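Local coordinates for beta-hydroxyacid dehydrogenase, 3-hydroxyisobutyrate dehydrogenase (Saccharomonospora xinjiangensis XJ-54, PDB 6GRL), which is an S-selective imine reductase that probably uses NADPH to reduce imines to amines, at residues Pro58-Glu61 with Ser65-Ala68; Val105-Thr110 with Pro164-Leu169. All coordinates share one frame; numbering follows the deposited sequence. Where two conformers were deposited one is given.

Contact 1 of 2, residues Pro58-Glu61 with Ser65-Ala68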
loop_
_atom_site.group_PDB
_atom_site.type_symbol
_atom_site.label_atom_id
_atom_site.label_comp_id
_atom_site.label_asym_id
_atom_site.label_seq_id
_atom_site.Cartn_x
_atom_site.Cartn_y
_atom_site.Cartn_z
ATOM N N PRO A 58 3.982 28.706 0.038
ATOM C CA PRO A 58 4.072 28.324 -1.381
ATOM C C PRO A 58 2.743 27.886 -1.966
ATOM O O PRO A 58 2.484 28.139 -3.150
ATOM C CB PRO A 58 5.095 27.178 -1.377
ATOM C CG PRO A 58 5.853 27.341 -0.105
ATOM C CD PRO A 58 4.852 27.861 0.876
ATOM N N LEU A 59 1.887 27.243 -1.170
ATOM C CA LEU A 59 0.576 26.842 -1.670
ATOM C C LEU A 59 -0.322 28.053 -1.896
ATOM O O LEU A 59 -1.080 28.098 -2.872
ATOM C CB LEU A 59 -0.078 25.859 -0.701
ATOM C CG LEU A 59 0.168 24.372 -0.963
ATOM C CD1 LEU A 59 -0.189 24.023 -2.399
ATOM C CD2 LEU A 59 1.608 23.988 -0.650
ATOM N N VAL A 60 -0.246 29.046 -1.006
ATOM C CA VAL A 60 -1.042 30.260 -1.173
ATOM C C VAL A 60 -0.609 31.015 -2.423
ATOM O O VAL A 60 -1.444 31.542 -3.169
ATOM C CB VAL A 60 -0.943 31.139 0.089
ATOM C CG1 VAL A 60 -1.552 32.512 -0.161
ATOM C CG2 VAL A 60 -1.625 30.458 1.263
ATOM N N GLU A 61 0.701 31.073 -2.677
ATOM C CA GLU A 61 1.188 31.719 -3.892
ATOM C C GLU A 61 0.689 31.004 -5.141
ATOM O O GLU A 61 0.454 31.645 -6.172
ATOM C CB GLU A 61 2.717 31.775 -3.877
ATOM C CG GLU A 61 3.339 32.287 -5.167
ATOM C CD GLU A 61 2.998 33.739 -5.444
ATOM O OE1 GLU A 61 2.857 34.513 -4.474
ATOM O OE2 GLU A 61 2.869 34.104 -6.632
ATOM N N SER A 65 -5.813 29.065 -0.409
ATOM C CA SER A 65 -6.052 29.917 0.745
ATOM C C SER A 65 -5.610 29.185 2.003
ATOM O O SER A 65 -5.783 27.969 2.117
ATOM C CB SER A 65 -7.529 30.303 0.855
ATOM O OG SER A 65 -7.926 31.120 -0.233
ATOM N N ALA A 66 -5.031 29.920 2.941
ATOM C CA ALA A 66 -4.547 29.328 4.177
ATOM C C ALA A 66 -5.573 29.499 5.289
ATOM O O ALA A 66 -6.431 30.386 5.251
ATOM C CB ALA A 66 -3.209 29.944 4.592
ATOM N N ALA A 67 -5.483 28.619 6.282
ATOM C CA ALA A 67 -6.321 28.672 7.469
ATOM C C ALA A 67 -5.434 28.596 8.700
ATOM O O ALA A 67 -4.418 27.895 8.699
ATOM C CB ALA A 67 -7.347 27.533 7.481
ATOM N N ALA A 68 -5.818 29.323 9.750
ATOM C CA ALA A 68 -4.991 29.382 10.949
ATOM C C ALA A 68 -5.160 28.152 11.834
ATOM O O ALA A 68 -4.208 27.748 12.509
ATOM C CB ALA A 68 -5.310 30.647 11.747
#

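Contact 2 of 2, residues Val105-Thr110 with Pro164-Leu169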
loop_
_atom_site.group_PDB
_atom_site.type_symbol
_atom_site.label_atom_id
_atom_site.label_comp_id
_atom_site.label_asym_id
_atom_site.label_seq_id
_atom_site.Cartn_x
_atom_site.Cartn_y
_atom_site.Cartn_z
ATOM N N VAL A 105 -17.228 15.026 3.837
ATOM C CA VAL A 105 -16.564 13.807 3.395
ATOM C C VAL A 105 -15.104 13.925 3.797
ATOM O O VAL A 105 -14.415 14.860 3.373
ATOM C CB VAL A 105 -16.705 13.596 1.880
ATOM C CG1 VAL A 105 -15.886 12.394 1.432
ATOM C CG2 VAL A 105 -18.171 13.432 1.495
ATOM N N LEU A 106 -14.639 12.997 4.629
ATOM C CA LEU A 106 -13.261 12.991 5.104
ATOM C C LEU A 106 -12.493 11.909 4.356
ATOM O O LEU A 106 -12.856 10.730 4.420
ATOM C CB LEU A 106 -13.198 12.747 6.612
ATOM C CG LEU A 106 -14.102 13.596 7.508
ATOM C CD1 LEU A 106 -13.823 13.292 8.974
ATOM C CD2 LEU A 106 -13.930 15.079 7.219
ATOM N N VAL A 107 -11.444 12.311 3.648
ATOM C CA VAL A 107 -10.596 11.393 2.896
ATOM C C VAL A 107 -9.229 11.389 3.564
ATOM O O VAL A 107 -8.472 12.362 3.460
ATOM C CB VAL A 107 -10.495 11.788 1.418
ATOM C CG1 VAL A 107 -9.600 10.809 0.669
ATOM C CG2 VAL A 107 -11.876 11.831 0.790
ATOM N N ASN A 108 -8.906 10.294 4.244
ATOM C CA ASN A 108 -7.652 10.165 4.978
ATOM C C ASN A 108 -6.644 9.428 4.103
ATOM O O ASN A 108 -6.832 8.251 3.780
ATOM C CB ASN A 108 -7.870 9.435 6.302
ATOM C CG ASN A 108 -6.614 9.382 7.154
ATOM O OD1 ASN A 108 -5.638 10.087 6.892
ATOM N ND2 ASN A 108 -6.635 8.543 8.182
ATOM N N LEU A 109 -5.578 10.129 3.718
ATOM C CA LEU A 109 -4.498 9.557 2.925
ATOM C C LEU A 109 -3.239 9.329 3.750
ATOM O O LEU A 109 -2.166 9.089 3.182
ATOM C CB LEU A 109 -4.186 10.457 1.726
ATOM C CG LEU A 109 -5.361 10.788 0.805
ATOM C CD1 LEU A 109 -4.914 11.698 -0.327
ATOM C CD2 LEU A 109 -5.991 9.517 0.256
ATOM N N THR A 110 -3.345 9.404 5.072
ATOM C CA THR A 110 -2.200 9.228 5.951
ATOM C C THR A 110 -1.938 7.746 6.192
ATOM O O THR A 110 -2.864 6.933 6.257
ATOM C CB THR A 110 -2.444 9.942 7.282
ATOM O OG1 THR A 110 -2.862 11.290 7.033
ATOM C CG2 THR A 110 -1.185 9.960 8.133
ATOM N N PRO A 164 -14.108 10.945 -9.469
ATOM C CA PRO A 164 -13.417 11.883 -10.370
ATOM C C PRO A 164 -12.486 12.846 -9.653
ATOM O O PRO A 164 -11.461 13.239 -10.224
ATOM C CB PRO A 164 -14.572 12.622 -11.061
ATOM C CG PRO A 164 -15.704 11.672 -11.003
ATOM C CD PRO A 164 -15.568 10.976 -9.684
ATOM N N ILE A 165 -12.808 13.242 -8.421
ATOM C CA ILE A 165 -11.901 14.104 -7.671
ATOM C C ILE A 165 -10.658 13.329 -7.252
ATOM O O ILE A 165 -9.533 13.834 -7.341
ATOM C CB ILE A 165 -12.622 14.720 -6.458
ATOM C CG1 ILE A 165 -13.786 15.599 -6.918
ATOM C CG2 ILE A 165 -11.649 15.527 -5.609
ATOM C CD1 ILE A 165 -14.616 16.153 -5.780
ATOM N N LEU A 166 -10.839 12.085 -6.804
ATOM C CA LEU A 166 -9.706 11.279 -6.359
ATOM C C LEU A 166 -8.755 10.965 -7.508
ATOM O O LEU A 166 -7.534 10.925 -7.314
ATOM C CB LEU A 166 -10.204 9.990 -5.711
ATOM C CG LEU A 166 -11.157 10.155 -4.526
ATOM C CD1 LEU A 166 -11.661 8.799 -4.054
ATOM C CD2 LEU A 166 -10.480 10.908 -3.389
ATOM N N ARG A 167 -9.289 10.739 -8.712
ATOM C CA ARG A 167 -8.429 10.399 -9.841
ATOM C C ARG A 167 -7.612 11.584 -10.336
ATOM O O ARG A 167 -6.740 11.397 -11.191
ATOM C CB ARG A 167 -9.253 9.815 -10.992
ATOM C CG ARG A 167 -10.185 10.800 -11.671
ATOM C CD ARG A 167 -10.628 10.301 -13.039
ATOM N NE ARG A 167 -11.724 9.341 -12.940
ATOM C CZ ARG A 167 -12.932 9.529 -13.459
ATOM N NH1 ARG A 167 -13.208 10.646 -14.119
ATOM N NH2 ARG A 167 -13.869 8.601 -13.317
ATOM N N GLU A 168 -7.870 12.790 -9.826
ATOM C CA GLU A 168 -7.003 13.924 -10.111
ATOM C C GLU A 168 -5.633 13.780 -9.463
ATOM O O GLU A 168 -4.707 14.504 -9.842
ATOM C CB GLU A 168 -7.662 15.225 -9.646
ATOM C CG GLU A 168 -9.016 15.505 -10.284
ATOM C CD GLU A 168 -9.656 16.781 -9.767
ATOM O OE1 GLU A 168 -9.102 17.390 -8.829
ATOM O OE2 GLU A 168 -10.715 17.175 -10.300
ATOM N N LEU A 169 -5.486 12.868 -8.503
ATOM C CA LEU A 169 -4.208 12.636 -7.845
ATOM C C LEU A 169 -3.408 11.506 -8.479
ATOM O O LEU A 169 -2.206 11.395 -8.214
ATOM C CB LEU A 169 -4.431 12.332 -6.361
ATOM C CG LEU A 169 -5.256 13.362 -5.585
ATOM C CD1 LEU A 169 -5.427 12.937 -4.134
ATOM C CD2 LEU A 169 -4.610 14.738 -5.673
#

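Contact 1 of 2, residues Pro58-Glu61 with Ser65-Ala68
Val-60 and Ala-66 meet through one methyl each. CG2 of Val-60 lies 3.7 Å from CB of Ala-66, and this is the tight point of the contact. The same methyl also sits over the start of Ala-66, with Val-60 CG2 3.8 Å from Ala-66 N. Val-60 CG2 is 4.2 Å from Ser-65 C. One methyl of the valine thus covers the peptide link between Ser-65 and Ala-66 as well as the alanine methyl. The torsion of Val-60 explains the choice of branch. CG1 stands opposite the backbone N (chi1 170°), and CG2 is left beside that N, on the side of the strand.

The rest of the contact is loose. The CA atoms of Val-60 and Ser-65 are 5.4 Å apart, the nearest CA pair of the two segments, yet the side chain of Ser-65 starts away from the helix. Its hydroxyl has no part in the contact. The three touching residues are all exposed, and the two segments bury just 89 Å² between them. Leu-59, next to Val-60, is buried instead against Ser-33, Ala-36 and Arg-37 of helix 30-41. Ser-65 and Ala-67 are held by backbone hydrogen bonds to strand 46-49.

The segments belong to a beta-alpha-beta unit made of strand 46-49, helix 57-62 and strand 65-66, the last being an edge strand of the sheet. No hydrogen bond or salt bridge links helix to strand here. The chemistry is that of a small apolar touch at the surface, which implies little directional hold between the two segments.

Contact 2 of 2, residues Val105-Thr110 with Pro164-Leu169
Leu-109 and Leu-169 reach toward each other tip to tip, with CD1 of one 4.0 Å from CD1 of the other. A second apolar pair lies beside them. CG1 of Val-107 is 4.2 Å from CD2 of Leu-166, and these two side chains cross at a slant. With chi1 at 180°, CG1 lies beside the carbonyl carbon, and this is the branch that meets Leu-166. All four residues are buried, and Phe-152 of strand 149-154 touches Val-107, Leu-109 and Leu-166.

No hydrogen bond crosses the contact, but polar bonds shape each side. In the conformer given for Asn-108, OD1 accepts from Thr-110 N at 3.0 Å, an Asx turn. This N-H comes from above the carbonyl plane. OD1 also accepts from Thr-110 OG1 at 3.0 Å, with a C=O...donor angle of 161°. In this conformer two bonds grip one oxygen where the chain leaves the strand. On the other side, Leu-169 N bonds to Leu-166 O at 3.1 Å. These two leucines begin and end a type I beta turn.

Strand 105-108 with the loop after it packs against helix 156-166 and the turn that follows, consistent with the sheet-and-helix layering of this family's Rossmann-type NAD(P)-binding domain.

In the fold
Both contacts lie in the N-terminal NAD-binding domain and reach the same mixed sheet. Contact 1 takes in strand 65-66, an outermost strand of the sheet within this chain. Contact 2 is on strand 105-108, an inner strand. Their centres are about 19 Å apart and their nearest atoms about 11 Å, so they do not touch. Helix 30-41 relates them: Leu-59, in segment 58-61, packs on it, as do Leu-109 and Leu-169 of contact 2. The start of this helix carries the last glycine of a GxGxxG-type pattern, Gly-27, Gly-29 and Gly-32, which probably marks the dinucleotide site. Leu-109 lies near these glycines without touching them. The structure is the apo form.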